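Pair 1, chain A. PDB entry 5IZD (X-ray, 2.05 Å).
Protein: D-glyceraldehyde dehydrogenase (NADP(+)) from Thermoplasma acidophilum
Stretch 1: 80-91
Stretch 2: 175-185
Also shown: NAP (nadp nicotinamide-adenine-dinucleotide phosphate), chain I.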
# COMPACT_ATOMS: atom_id res chain seq x y z
N ALA A 80 17.87 32.70 9.43
CA ALA A 80 19.15 33.24 9.84
C ALA A 80 19.47 33.06 11.33
O ALA A 80 20.59 32.72 11.67
CB ALA A 80 19.24 34.74 9.49
N GLU A 81 18.49 33.27 12.21
CA GLU A 81 18.72 33.11 13.64
C GLU A 81 19.11 31.65 13.98
O GLU A 81 20.01 31.37 14.78
CB GLU A 81 17.47 33.52 14.43
CG GLU A 81 17.12 35.02 14.35
CD GLU A 81 15.79 35.30 15.08
OE1 GLU A 81 15.20 34.34 15.66
OE2 GLU A 81 15.29 36.43 15.05
N LEU A 82 18.51 30.71 13.30
CA LEU A 82 18.82 29.32 13.55
C LEU A 82 20.19 28.91 12.99
O LEU A 82 20.91 28.17 13.64
CB LEU A 82 17.73 28.42 12.97
CG LEU A 82 18.00 26.95 13.24
CD1 LEU A 82 18.12 26.65 14.73
CD2 LEU A 82 16.88 26.13 12.64
N GLU A 83 20.54 29.45 11.85
CA GLU A 83 21.80 29.23 11.20
C GLU A 83 22.93 29.68 12.14
O GLU A 83 23.89 29.00 12.35
CB GLU A 83 21.83 29.98 9.89
CG GLU A 83 21.12 29.24 8.75
CD GLU A 83 20.88 30.08 7.52
OE1 GLU A 83 21.39 31.19 7.39
OE2 GLU A 83 20.17 29.62 6.64
N ASN A 84 22.76 30.85 12.72
CA ASN A 84 23.68 31.39 13.69
C ASN A 84 23.85 30.55 14.95
O ASN A 84 24.96 30.34 15.41
CB ASN A 84 23.29 32.84 14.03
CG ASN A 84 23.46 33.78 12.84
OD1 ASN A 84 24.23 33.51 11.91
ND2 ASN A 84 22.73 34.88 12.85
N ILE A 85 22.76 30.08 15.51
CA ILE A 85 22.83 29.23 16.71
C ILE A 85 23.63 27.95 16.44
O ILE A 85 24.50 27.57 17.24
CB ILE A 85 21.42 28.86 17.18
CG1 ILE A 85 20.77 30.12 17.77
CG2 ILE A 85 21.47 27.72 18.19
CD1 ILE A 85 19.27 30.04 17.90
N ILE A 86 23.36 27.31 15.30
CA ILE A 86 24.12 26.14 14.93
C ILE A 86 25.61 26.46 14.75
O ILE A 86 26.43 25.67 15.21
CB ILE A 86 23.54 25.50 13.65
CG1 ILE A 86 22.14 24.95 13.94
CG2 ILE A 86 24.48 24.42 13.13
CD1 ILE A 86 21.34 24.74 12.70
N MET A 87 25.95 27.58 14.11
CA MET A 87 27.36 27.94 13.95
C MET A 87 27.98 28.19 15.29
O MET A 87 29.10 27.76 15.52
CB MET A 87 27.60 29.12 12.99
CG MET A 87 27.20 28.77 11.54
SD MET A 87 27.69 30.14 10.45
CE MET A 87 26.34 31.27 10.79
N GLU A 88 27.23 28.79 16.21
CA GLU A 88 27.76 29.11 17.56
C GLU A 88 27.88 27.84 18.44
O GLU A 88 28.92 27.61 19.07
CB GLU A 88 26.91 30.17 18.29
CG GLU A 88 26.98 31.62 17.77
N GLU A 89 26.84 26.99 18.47
CA GLU A 89 26.85 25.79 19.33
C GLU A 89 27.72 24.65 18.84
O GLU A 89 28.24 23.87 19.63
CB GLU A 89 25.43 25.25 19.57
CG GLU A 89 24.55 26.16 20.45
CD GLU A 89 23.27 25.43 20.97
OE1 GLU A 89 22.96 25.64 22.17
OE2 GLU A 89 22.60 24.63 20.23
N ASN A 90 27.80 24.52 17.54
CA ASN A 90 28.46 23.36 16.92
C ASN A 90 29.74 23.75 16.18
O ASN A 90 30.57 22.90 15.96
CB ASN A 90 27.51 22.66 15.95
CG ASN A 90 26.38 21.92 16.66
OD1 ASN A 90 25.53 22.54 17.34
ND2 ASN A 90 26.35 20.60 16.53
N GLY A 91 29.91 25.02 15.81
CA GLY A 91 31.09 25.47 15.05
C GLY A 91 31.02 25.00 13.60
O GLY A 91 32.03 25.00 12.91
N SER A 175 22.73 17.59 25.78
CA SER A 175 23.30 18.64 26.63
C SER A 175 24.36 19.50 25.95
O SER A 175 24.67 20.58 26.46
CB SER A 175 23.90 18.04 27.90
OG SER A 175 22.85 17.61 28.72
N ASP A 176 24.89 19.05 24.81
CA ASP A 176 25.80 19.89 24.06
C ASP A 176 25.12 20.95 23.18
O ASP A 176 25.80 21.87 22.74
CB ASP A 176 26.71 19.04 23.17
CG ASP A 176 27.67 18.20 23.95
OD1 ASP A 176 28.67 18.76 24.44
OD2 ASP A 176 27.43 16.98 24.09
N THR A 177 23.82 20.82 22.91
CA THR A 177 23.14 21.65 21.93
C THR A 177 21.69 22.00 22.33
O THR A 177 20.78 21.85 21.52
CB THR A 177 23.10 21.02 20.51
OG1 THR A 177 22.38 19.77 20.56
CG2 THR A 177 24.47 20.79 19.93
N PRO A 178 21.49 22.57 23.54
CA PRO A 178 20.15 22.96 23.89
C PRO A 178 19.49 24.07 23.00
O PRO A 178 18.27 24.08 22.87
CB PRO A 178 20.32 23.47 25.32
CG PRO A 178 21.70 24.03 25.37
CD PRO A 178 22.45 22.95 24.58
N GLY A 179 20.29 25.00 22.46
CA GLY A 179 19.81 26.28 21.90
C GLY A 179 18.99 26.07 20.61
O GLY A 179 17.93 26.69 20.40
N SER A 180 19.48 25.21 19.75
CA SER A 180 18.81 25.05 18.46
C SER A 180 17.44 24.37 18.67
O SER A 180 16.44 24.73 18.05
CB SER A 180 19.73 24.36 17.44
OG SER A 180 20.14 23.10 17.92
N ALA A 181 17.38 23.46 19.64
CA ALA A 181 16.14 22.76 19.93
C ALA A 181 15.12 23.75 20.51
O ALA A 181 13.96 23.77 20.12
CB ALA A 181 16.39 21.64 20.90
N GLU A 182 15.58 24.56 21.45
CA GLU A 182 14.72 25.52 22.11
C GLU A 182 14.16 26.44 21.09
O GLU A 182 13.02 26.83 21.19
CB GLU A 182 15.47 26.38 23.12
CG GLU A 182 14.51 27.12 24.04
CD GLU A 182 15.00 28.44 24.52
OE1 GLU A 182 15.59 29.18 23.69
OE2 GLU A 182 14.79 28.74 25.74
N TRP A 183 14.99 26.88 20.17
CA TRP A 183 14.55 27.84 19.16
C TRP A 183 13.43 27.25 18.23
O TRP A 183 12.40 27.91 17.96
CB TRP A 183 15.75 28.36 18.38
CG TRP A 183 15.47 29.42 17.39
CD1 TRP A 183 15.63 30.75 17.57
CD2 TRP A 183 14.99 29.25 16.01
NE1 TRP A 183 15.29 31.43 16.42
CE2 TRP A 183 14.93 30.53 15.44
CE3 TRP A 183 14.64 28.15 15.23
CZ2 TRP A 183 14.49 30.76 14.13
CZ3 TRP A 183 14.22 28.35 13.89
CH2 TRP A 183 14.14 29.66 13.36
N ILE A 184 13.60 26.00 17.84
CA ILE A 184 12.60 25.30 17.03
C ILE A 184 11.31 25.14 17.79
O ILE A 184 10.26 25.47 17.25
CB ILE A 184 13.14 23.93 16.55
CG1 ILE A 184 14.22 24.18 15.51
CG2 ILE A 184 12.03 23.09 15.93
CD1 ILE A 184 15.13 23.02 15.27
N VAL A 185 11.40 24.70 19.04
CA VAL A 185 10.27 24.55 19.93
C VAL A 185 9.46 25.85 20.04
O VAL A 185 8.23 25.82 19.98
CB VAL A 185 10.70 24.06 21.34
CG1 VAL A 185 9.58 24.18 22.36
CG2 VAL A 185 11.18 22.59 21.26
PA NAP I . 24.25 10.01 23.31
O1A NAP I . 24.79 9.84 24.69
O2A NAP I . 23.74 8.78 22.58
O5B NAP I . 23.07 11.14 23.36
C5B NAP I . 21.86 11.12 22.57
C4B NAP I . 20.67 11.63 23.40
O4B NAP I . 20.35 10.68 24.44
C3B NAP I . 20.98 12.94 24.15
O3B NAP I . 19.76 13.73 24.25
C2B NAP I . 21.41 12.47 25.50
O2B NAP I . 21.38 13.47 26.51
C1B NAP I . 20.44 11.34 25.74
N9A NAP I . 20.82 10.38 26.78
C8A NAP I . 22.05 10.11 27.29
N7A NAP I . 22.01 9.19 28.23
C5A NAP I . 20.66 8.83 28.29
C6A NAP I . 19.97 7.90 29.08
N6A NAP I . 20.58 7.12 29.98
N1A NAP I . 18.64 7.78 28.90
C2A NAP I . 18.02 8.58 28.01
N3A NAP I . 18.60 9.50 27.24
C4A NAP I . 19.94 9.56 27.43
O3 NAP I . 25.38 10.69 22.43
PN NAP I . 26.87 11.17 22.83
O1N NAP I . 26.80 12.29 23.84
O2N NAP I . 27.62 11.55 21.58
O5D NAP I . 27.51 9.92 23.48
P2B NAP I . 22.81 14.12 27.04
O1X NAP I . 22.44 15.09 28.17
O2X NAP I . 23.42 14.84 25.94
O3X NAP I . 23.69 13.03 27.57
O HOH W 1 22.91 23.91 17.73

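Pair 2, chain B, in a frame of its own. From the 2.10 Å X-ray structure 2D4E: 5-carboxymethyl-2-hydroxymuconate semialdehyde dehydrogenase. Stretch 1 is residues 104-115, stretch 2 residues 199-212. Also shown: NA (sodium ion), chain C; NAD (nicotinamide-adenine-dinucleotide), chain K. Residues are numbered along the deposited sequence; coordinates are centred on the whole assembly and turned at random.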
# COMPACT_ATOMS: atom_id res chain seq x y z
N ASP B 104 -19.34 -31.67 13.04
CA ASP B 104 -20.20 -32.14 14.12
C ASP B 104 -19.40 -32.64 15.32
O ASP B 104 -19.71 -32.29 16.46
CB ASP B 104 -21.13 -33.26 13.62
CG ASP B 104 -22.13 -32.78 12.57
OD1 ASP B 104 -22.26 -31.56 12.36
OD2 ASP B 104 -22.80 -33.64 11.95
N GLU B 105 -18.39 -33.46 15.06
CA GLU B 105 -17.54 -34.00 16.13
C GLU B 105 -16.85 -32.87 16.90
O GLU B 105 -16.84 -32.86 18.13
CB GLU B 105 -16.48 -34.93 15.54
CG GLU B 105 -17.02 -36.11 14.75
CD GLU B 105 -16.01 -36.63 13.73
OE1 GLU B 105 -14.83 -36.82 14.09
OE2 GLU B 105 -16.40 -36.84 12.56
N LEU B 106 -16.25 -31.93 16.16
CA LEU B 106 -15.54 -30.80 16.76
C LEU B 106 -16.47 -29.95 17.64
O LEU B 106 -16.10 -29.55 18.75
CB LEU B 106 -14.91 -29.92 15.65
CG LEU B 106 -13.67 -30.51 14.96
CD1 LEU B 106 -13.37 -29.76 13.66
CD2 LEU B 106 -12.47 -30.42 15.90
N ALA B 107 -17.66 -29.67 17.14
CA ALA B 107 -18.63 -28.88 17.89
C ALA B 107 -19.00 -29.57 19.19
O ALA B 107 -18.95 -28.97 20.26
CB ALA B 107 -19.87 -28.64 17.05
N VAL B 108 -19.37 -30.84 19.10
CA VAL B 108 -19.75 -31.59 20.29
C VAL B 108 -18.61 -31.68 21.29
O VAL B 108 -18.79 -31.47 22.49
CB VAL B 108 -20.22 -33.02 19.93
CG1 VAL B 108 -20.47 -33.82 21.20
CG2 VAL B 108 -21.49 -32.96 19.08
N MET B 109 -17.42 -32.00 20.78
CA MET B 109 -16.25 -32.13 21.63
C MET B 109 -15.99 -30.85 22.44
O MET B 109 -15.88 -30.88 23.67
CB MET B 109 -15.03 -32.46 20.78
CG MET B 109 -13.79 -32.78 21.58
SD MET B 109 -12.46 -33.32 20.50
CE MET B 109 -13.14 -34.86 19.89
N GLU B 110 -15.89 -29.72 21.74
CA GLU B 110 -15.61 -28.46 22.41
C GLU B 110 -16.77 -28.04 23.31
O GLU B 110 -16.56 -27.42 24.36
CB GLU B 110 -15.30 -27.38 21.38
CG GLU B 110 -15.09 -26.00 21.98
CD GLU B 110 -14.28 -25.08 21.08
OE1 GLU B 110 -14.38 -23.85 21.25
OE2 GLU B 110 -13.53 -25.59 20.22
N CYS B 111 -17.99 -28.39 22.91
CA CYS B 111 -19.16 -28.05 23.70
C CYS B 111 -19.08 -28.77 25.05
O CYS B 111 -19.21 -28.16 26.11
CB CYS B 111 -20.43 -28.48 22.95
SG CYS B 111 -21.94 -28.29 23.91
N LEU B 112 -18.86 -30.08 25.00
CA LEU B 112 -18.75 -30.89 26.21
C LEU B 112 -17.61 -30.44 27.12
O LEU B 112 -17.75 -30.41 28.34
CB LEU B 112 -18.52 -32.36 25.85
CG LEU B 112 -19.63 -33.13 25.13
CD1 LEU B 112 -19.17 -34.56 24.88
CD2 LEU B 112 -20.89 -33.12 25.99
N ASP B 113 -16.48 -30.11 26.50
CA ASP B 113 -15.26 -29.71 27.19
C ASP B 113 -15.23 -28.29 27.75
O ASP B 113 -14.72 -28.06 28.84
CB ASP B 113 -14.08 -29.91 26.21
CG ASP B 113 -12.74 -30.13 26.90
OD1 ASP B 113 -12.71 -30.32 28.13
OD2 ASP B 113 -11.71 -30.14 26.18
N ALA B 114 -15.80 -27.33 27.01
CA ALA B 114 -15.77 -25.94 27.45
C ALA B 114 -17.08 -25.28 27.88
O ALA B 114 -17.09 -24.11 28.25
CB ALA B 114 -15.10 -25.09 26.37
N GLY B 115 -18.19 -26.02 27.80
CA GLY B 115 -19.47 -25.48 28.25
C GLY B 115 -20.28 -24.47 27.46
O GLY B 115 -21.28 -23.97 27.98
N GLU B 199 -5.27 -26.04 29.49
CA GLU B 199 -5.50 -27.33 30.13
C GLU B 199 -6.95 -27.63 30.52
O GLU B 199 -7.31 -28.80 30.69
CB GLU B 199 -4.57 -27.50 31.35
CG GLU B 199 -4.59 -26.37 32.39
CD GLU B 199 -3.57 -25.26 32.11
OE1 GLU B 199 -2.97 -24.75 33.08
OE2 GLU B 199 -3.37 -24.90 30.93
N TRP B 200 -7.78 -26.60 30.65
CA TRP B 200 -9.18 -26.81 31.02
C TRP B 200 -10.10 -27.29 29.89
O TRP B 200 -11.28 -27.58 30.14
CB TRP B 200 -9.76 -25.55 31.66
CG TRP B 200 -9.41 -25.39 33.10
CD1 TRP B 200 -8.87 -26.34 33.92
CD2 TRP B 200 -9.63 -24.23 33.92
NE1 TRP B 200 -8.74 -25.84 35.20
CE2 TRP B 200 -9.20 -24.55 35.23
CE3 TRP B 200 -10.15 -22.95 33.67
CZ2 TRP B 200 -9.27 -23.64 36.29
CZ3 TRP B 200 -10.21 -22.04 34.74
CH2 TRP B 200 -9.77 -22.39 36.02
N SER B 201 -9.58 -27.39 28.67
CA SER B 201 -10.37 -27.85 27.51
C SER B 201 -9.40 -28.30 26.40
O SER B 201 -9.40 -27.78 25.29
CB SER B 201 -11.26 -26.72 26.99
OG SER B 201 -10.49 -25.58 26.63
N PRO B 202 -8.59 -29.33 26.69
CA PRO B 202 -7.58 -29.91 25.81
C PRO B 202 -8.01 -30.77 24.63
O PRO B 202 -7.30 -30.85 23.62
CB PRO B 202 -6.74 -30.72 26.78
CG PRO B 202 -7.80 -31.31 27.66
CD PRO B 202 -8.75 -30.15 27.91
N PHE B 203 -9.17 -31.42 24.74
CA PHE B 203 -9.65 -32.34 23.71
C PHE B 203 -9.69 -31.87 22.26
O PHE B 203 -9.17 -32.56 21.37
CB PHE B 203 -11.01 -32.88 24.12
CG PHE B 203 -11.00 -33.57 25.45
CD1 PHE B 203 -11.98 -33.30 26.39
CD2 PHE B 203 -9.96 -34.44 25.77
CE1 PHE B 203 -11.92 -33.89 27.66
CE2 PHE B 203 -9.90 -35.03 27.03
CZ PHE B 203 -10.88 -34.75 27.97
N THR B 204 -10.30 -30.73 22.00
CA THR B 204 -10.41 -30.21 20.65
C THR B 204 -9.06 -30.09 19.92
O THR B 204 -8.99 -30.30 18.71
CB THR B 204 -11.11 -28.84 20.65
OG1 THR B 204 -12.41 -28.96 21.25
CG2 THR B 204 -11.25 -28.30 19.23
N ALA B 205 -8.00 -29.76 20.65
CA ALA B 205 -6.68 -29.61 20.04
C ALA B 205 -6.15 -30.95 19.53
O ALA B 205 -5.58 -31.03 18.44
CB ALA B 205 -5.71 -28.99 21.05
N THR B 206 -6.31 -32.01 20.32
CA THR B 206 -5.84 -33.32 19.89
C THR B 206 -6.63 -33.73 18.64
O THR B 206 -6.09 -34.35 17.73
CB THR B 206 -6.03 -34.37 21.00
OG1 THR B 206 -4.95 -34.26 21.94
CG2 THR B 206 -6.06 -35.78 20.41
N LYS B 207 -7.91 -33.37 18.61
CA LYS B 207 -8.76 -33.68 17.47
C LYS B 207 -8.26 -32.92 16.23
O LYS B 207 -8.21 -33.46 15.12
CB LYS B 207 -10.21 -33.29 17.77
CG LYS B 207 -11.19 -33.60 16.65
CD LYS B 207 -11.26 -35.10 16.34
CE LYS B 207 -12.29 -35.38 15.26
NZ LYS B 207 -12.50 -36.84 15.04
N LEU B 208 -7.90 -31.65 16.44
CA LEU B 208 -7.40 -30.81 15.37
C LEU B 208 -6.13 -31.44 14.80
O LEU B 208 -5.93 -31.46 13.58
CB LEU B 208 -7.10 -29.40 15.90
CG LEU B 208 -6.47 -28.42 14.91
CD1 LEU B 208 -7.38 -28.25 13.70
CD2 LEU B 208 -6.22 -27.07 15.61
N ALA B 209 -5.27 -31.95 15.67
CA ALA B 209 -4.04 -32.59 15.21
C ALA B 209 -4.40 -33.79 14.33
O ALA B 209 -3.75 -34.03 13.31
CB ALA B 209 -3.20 -33.05 16.39
N GLU B 210 -5.44 -34.52 14.71
CA GLU B 210 -5.86 -35.68 13.92
C GLU B 210 -6.20 -35.22 12.51
O GLU B 210 -5.78 -35.83 11.52
CB GLU B 210 -7.09 -36.36 14.54
CG GLU B 210 -6.83 -36.98 15.90
CD GLU B 210 -8.02 -37.78 16.41
OE1 GLU B 210 -7.98 -38.22 17.58
OE2 GLU B 210 -8.98 -37.97 15.64
N ILE B 211 -6.94 -34.12 12.43
CA ILE B 211 -7.35 -33.56 11.15
C ILE B 211 -6.15 -33.09 10.33
O ILE B 211 -6.08 -33.36 9.13
CB ILE B 211 -8.34 -32.41 11.36
CG1 ILE B 211 -9.65 -32.97 11.92
CG2 ILE B 211 -8.57 -31.66 10.05
CD1 ILE B 211 -10.66 -31.92 12.33
N LEU B 212 -5.21 -32.38 10.95
CA LEU B 212 -4.05 -31.93 10.20
C LEU B 212 -3.26 -33.13 9.69
O LEU B 212 -2.61 -33.05 8.65
CB LEU B 212 -3.16 -31.03 11.06
CG LEU B 212 -3.47 -29.53 10.88
CD1 LEU B 212 -4.93 -29.25 11.23
CD2 LEU B 212 -2.54 -28.70 11.73
NA NA C . -13.20 -29.18 30.26
PA NAD K . -4.36 -18.03 30.89
O1A NAD K . -3.97 -18.54 32.20
O2A NAD K . -3.53 -16.90 30.46
O5B NAD K . -4.27 -19.14 29.71
C5B NAD K . -3.74 -18.90 28.36
C4B NAD K . -2.65 -19.92 28.10
O4B NAD K . -1.56 -19.51 28.96
C3B NAD K . -2.99 -21.37 28.56
O3B NAD K . -2.80 -22.30 27.47
C2B NAD K . -2.03 -21.58 29.74
O2B NAD K . -1.62 -22.95 29.91
C1B NAD K . -0.89 -20.64 29.39
N9A NAD K . -0.09 -20.27 30.54
C8A NAD K . -0.50 -19.97 31.83
N7A NAD K . 0.53 -19.67 32.66
C5A NAD K . 1.64 -19.79 31.84
C6A NAD K . 3.05 -19.62 32.09
N6A NAD K . 3.54 -19.27 33.29
N1A NAD K . 3.91 -19.83 31.02
C2A NAD K . 3.39 -20.19 29.78
N3A NAD K . 2.12 -20.37 29.45
C4A NAD K . 1.28 -20.16 30.52
O3 NAD K . -5.84 -17.67 30.97
PN NAD K . -7.22 -18.11 30.31
O1N NAD K . -8.11 -18.41 31.45
O2N NAD K . -6.98 -19.20 29.36
O5D NAD K . -7.50 -16.68 29.76
C5D NAD K . -8.74 -16.11 29.43
C4D NAD K . -8.19 -14.77 29.07
O4D NAD K . -7.79 -14.70 27.68
C3D NAD K . -9.06 -13.56 29.39
O3D NAD K . -8.35 -12.54 30.12
C2D NAD K . -9.51 -13.15 27.99
O2D NAD K . -9.86 -11.75 27.97
C1D NAD K . -8.31 -13.51 27.16
N1N NAD K . -8.61 -13.67 25.73
C2N NAD K . -8.14 -12.61 24.96
C3N NAD K . -8.39 -12.68 23.60
C7N NAD K . -7.95 -11.57 22.65
O7N NAD K . -8.20 -11.69 21.47
N7N NAD K . -7.30 -10.50 23.13
C4N NAD K . -9.14 -13.80 23.01
C5N NAD K . -9.56 -14.81 23.93
C6N NAD K . -9.34 -14.82 25.28
O HOH W 2 -11.95 -28.84 23.77
O HOH W 3 -13.04 -27.84 32.32

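Both pairs set one helix against the first turns of another, running nearly antiparallel: the axes approach to 9.1 Å at 162° in pair 1 and to 9.3 Å at 159° in pair 2. Fourteen central residues superpose at 0.5 Å RMSD. In each, the first helix is followed by a glycine of positive phi, G91(A) or G115(B), a conformation that by itself favours glycine. The prolines P178(A) and P202(B) match in the superposition, just ahead of G179(A) and F203(B). The backbones coincide while many side chains differ.

The first rule is an acid placed against the free amides of a helix's first turn. E89(A) does this in pair 1: its OE1 accepts from G179(A) N at 2.8 Å and its OE2 from S180(A) N at 3.2 Å, so one carboxylate serves two successive amides. D113(B), at the matched position, is one methylene shorter. Its OD2 accepts from F203(B) N at 3.2 Å but stays 4.5 Å from T204(B) N. A water fills in, donating to D113(B) OD2 at 2.7 Å and lying 2.6 Å from T204(B) OG1 in a hydrogen bond. The aspartate has a second task as well, since D113(B) OD1 and D113(B) O bind the sodium ion NA at 2.5 and 2.4 Å, and W200(B) O joins them at 2.5 Å from the ion.

The position of G179(A) and F203(B) differs along with the acid. At G179(A) an ideal CB would lie 2.6 Å from E89(A) OE1, a clash, and 3.5 Å from I85(A) CG2; the glycine leaves that space to the longer acid. F203(B) carries a full side chain at the same position, its CB 3.8 Å from M109(B) CG and its CD1 3.2 Å from D113(B) OD2.

S180(A) and T204(B) occupy the next matched position. The serine is a small knob among L82(A), I85(A), I86(A) and E89(A), and a water accepts from S180(A) OG at 2.9 Å while donating to E89(A) OE2 at 2.6 Å. T204(B) brings its OG1 to 3.3 Å from E110(B) CB, and its CG2 to 4.1 Å from L106(B) CD2.

I85(A) matches M109(B), and both point toward the other stretch. I85(A) sets CG2 3.6 Å from S180(A) N and CD1 3.7 Å from W183(A) CD1; M109(B) sets SD 3.5 Å from K207(B) CB.

One turn on from G179(A) and F203(B), W183(A) matches K207(B), and both reach a glutamate. W183(A) NE1 donates to E81(A) OE1 at 3.0 Å near the ring plane, while L82(A) CB lies over one face, 3.7 Å from the centroid of the six-membered ring of W183(A). K207(B) NZ instead makes a salt bridge to E105(B) OE1 at 2.5 Å, and its aliphatic part packs, with K207(B) CG 3.5 Å from L106(B) CD2.

L82(A) and L106(B) match, both leucine, with different rotamers: L82(A) is t,p and L106(B) is m,t.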